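Local coordinates for importin subunit beta-1 (PDB 5OWU), which carries proteins into the nucleus through nuclear pores, working with importin alpha, which recognises the classical nuclear localization signal of the cargo, at residues A[198-203]-A[239-244]. Numbering follows the deposited sequence.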
loop_
_atom_site.group_PDB
_atom_site.type_symbol
_atom_site.label_atom_id
_atom_site.label_comp_id
_atom_site.label_asym_id
_atom_site.label_seq_id
_atom_site.Cartn_x
_atom_site.Cartn_y
_atom_site.Cartn_z
ATOM N N ARG A 198 9.790 -30.629 4.737
ATOM C CA ARG A 198 8.525 -30.364 4.057
ATOM C C ARG A 198 8.183 -28.883 4.103
ATOM O O ARG A 198 7.699 -28.319 3.114
ATOM C CB ARG A 198 7.391 -31.179 4.680
ATOM C CG ARG A 198 7.456 -32.669 4.425
ATOM C CD ARG A 198 6.104 -33.319 4.685
ATOM N NE ARG A 198 5.260 -33.312 3.492
ATOM C CZ ARG A 198 4.009 -33.757 3.449
ATOM N NH1 ARG A 198 3.427 -34.242 4.537
ATOM N NH2 ARG A 198 3.336 -33.712 2.308
ATOM N N LEU A 199 8.426 -28.238 5.246
ATOM C CA LEU A 199 8.168 -26.805 5.367
ATOM C C LEU A 199 9.020 -26.013 4.393
ATOM O O LEU A 199 8.514 -25.150 3.665
ATOM C CB LEU A 199 8.450 -26.328 6.794
ATOM C CG LEU A 199 7.333 -26.417 7.820
ATOM C CD1 LEU A 199 7.878 -25.979 9.167
ATOM C CD2 LEU A 199 6.146 -25.555 7.405
ATOM N N ALA A 200 10.331 -26.269 4.401
ATOM C CA ALA A 200 11.231 -25.589 3.482
ATOM C C ALA A 200 10.824 -25.824 2.034
ATOM O O ALA A 200 10.909 -24.914 1.201
ATOM C CB ALA A 200 12.666 -26.062 3.725
ATOM N N ALA A 201 10.388 -27.042 1.712
ATOM C CA ALA A 201 9.986 -27.350 0.345
ATOM C C ALA A 201 8.742 -26.562 -0.048
ATOM O O ALA A 201 8.690 -25.969 -1.126
ATOM C CB ALA A 201 9.747 -28.855 0.190
ATOM N N LEU A 202 7.730 -26.535 0.820
ATOM C CA LEU A 202 6.501 -25.823 0.483
ATOM C C LEU A 202 6.739 -24.317 0.397
ATOM O O LEU A 202 6.214 -23.645 -0.503
ATOM C CB LEU A 202 5.421 -26.162 1.510
ATOM C CG LEU A 202 4.988 -27.632 1.483
ATOM C CD1 LEU A 202 4.174 -27.978 2.711
ATOM C CD2 LEU A 202 4.193 -27.937 0.231
ATOM N N ASN A 203 7.539 -23.770 1.313
ATOM C CA ASN A 203 7.878 -22.351 1.246
ATOM C C ASN A 203 8.641 -22.028 -0.038
ATOM O O ASN A 203 8.364 -21.022 -0.706
ATOM C CB ASN A 203 8.688 -21.957 2.481
ATOM C CG ASN A 203 7.867 -22.007 3.762
ATOM O OD1 ASN A 203 6.647 -21.865 3.738
ATOM N ND2 ASN A 203 8.540 -22.200 4.887
ATOM N N GLU A 239 1.954 -26.901 11.005
ATOM C CA GLU A 239 2.814 -25.987 10.255
ATOM C C GLU A 239 2.912 -26.401 8.792
ATOM O O GLU A 239 2.925 -25.545 7.895
ATOM C CB GLU A 239 4.201 -25.927 10.896
ATOM C CG GLU A 239 4.239 -25.127 12.190
ATOM C CD GLU A 239 5.556 -25.266 12.929
ATOM O OE1 GLU A 239 6.588 -24.796 12.404
ATOM O OE2 GLU A 239 5.559 -25.854 14.031
ATOM N N VAL A 240 2.981 -27.709 8.531
ATOM C CA VAL A 240 2.957 -28.196 7.155
ATOM C C VAL A 240 1.670 -27.757 6.472
ATOM O O VAL A 240 1.686 -27.252 5.345
ATOM C CB VAL A 240 3.123 -29.728 7.127
ATOM C CG1 VAL A 240 2.827 -30.301 5.734
ATOM C CG2 VAL A 240 4.525 -30.101 7.552
ATOM N N GLN A 241 0.533 -27.940 7.150
ATOM C CA GLN A 241 -0.738 -27.465 6.615
ATOM C C GLN A 241 -0.672 -25.978 6.291
ATOM O O GLN A 241 -1.047 -25.554 5.195
ATOM C CB GLN A 241 -1.867 -27.739 7.611
ATOM C CG GLN A 241 -2.251 -29.197 7.743
ATOM C CD GLN A 241 -3.408 -29.401 8.707
ATOM O OE1 GLN A 241 -3.595 -28.620 9.640
ATOM N NE2 GLN A 241 -4.195 -30.445 8.478
ATOM N N ALA A 242 -0.200 -25.168 7.240
ATOM C CA ALA A 242 -0.143 -23.725 7.017
ATOM C C ALA A 242 0.670 -23.399 5.768
ATOM O O ALA A 242 0.244 -22.604 4.920
ATOM C CB ALA A 242 0.442 -23.026 8.246
ATOM N N ALA A 243 1.841 -24.021 5.630
ATOM C CA ALA A 243 2.659 -23.784 4.445
ATOM C C ALA A 243 1.925 -24.197 3.173
ATOM O O ALA A 243 1.934 -23.469 2.168
ATOM C CB ALA A 243 3.981 -24.540 4.579
ATOM N N ALA A 244 1.276 -25.364 3.198
ATOM C CA ALA A 244 0.587 -25.847 2.012
ATOM C C ALA A 244 -0.553 -24.915 1.619
ATOM O O ALA A 244 -0.782 -24.670 0.429
ATOM C CB ALA A 244 0.077 -27.269 2.247
HETATM O O HOH W 1 4.360 -21.688 1.824
#
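Segments 198-203 and 239-244 run almost parallel, their axes 8° apart in direction and 9.0 Å apart at closest approach. They belong to the second helices of two successive HEAT repeats, helix 195-208 of HEAT 5 and helix 238-255 of HEAT 6, and show the side-by-side stacking of equivalent helices by which successive repeats join in the importin-beta solenoid. The register pairs Leu199 with Val240 (CA to CA 5.7 Å) and, one turn on, Leu202 with Ala243 (CA to CA 5.9 Å). At the second pair Ala243 presents only a methyl to helix 195-208: its CB lies 3.7 Å from Leu199 CD2 and 3.8 Å from Leu202 CB, between the two leucines. Leu199 leaves its backbone sideways, yet its tip swings across so that CD2 rests 3.3 Å from Glu239 O, a carbonyl already engaged by Ala243 N within its own helix. Deeper in the interface, Leu202 CD1 packs 4.0 Å from Val240 CG1 and 4.2 Å from Ala244 CB; Ala232, on the first helix of HEAT 6 (219-233), touches both Leu202 of HEAT 5 and Ala244 of its own repeat. Arg198 lays one face of its guanidinium over Val240 CG1, while its charge is met by a salt bridge to Glu231 and its NE bonds to the carbonyl of Ala188. No direct hydrogen bond joins the two segments. At the exposed margin a single water instead bridges them, donating to Asn203 OD1 and to Ala243 O, each 3.0 Å from the water oxygen.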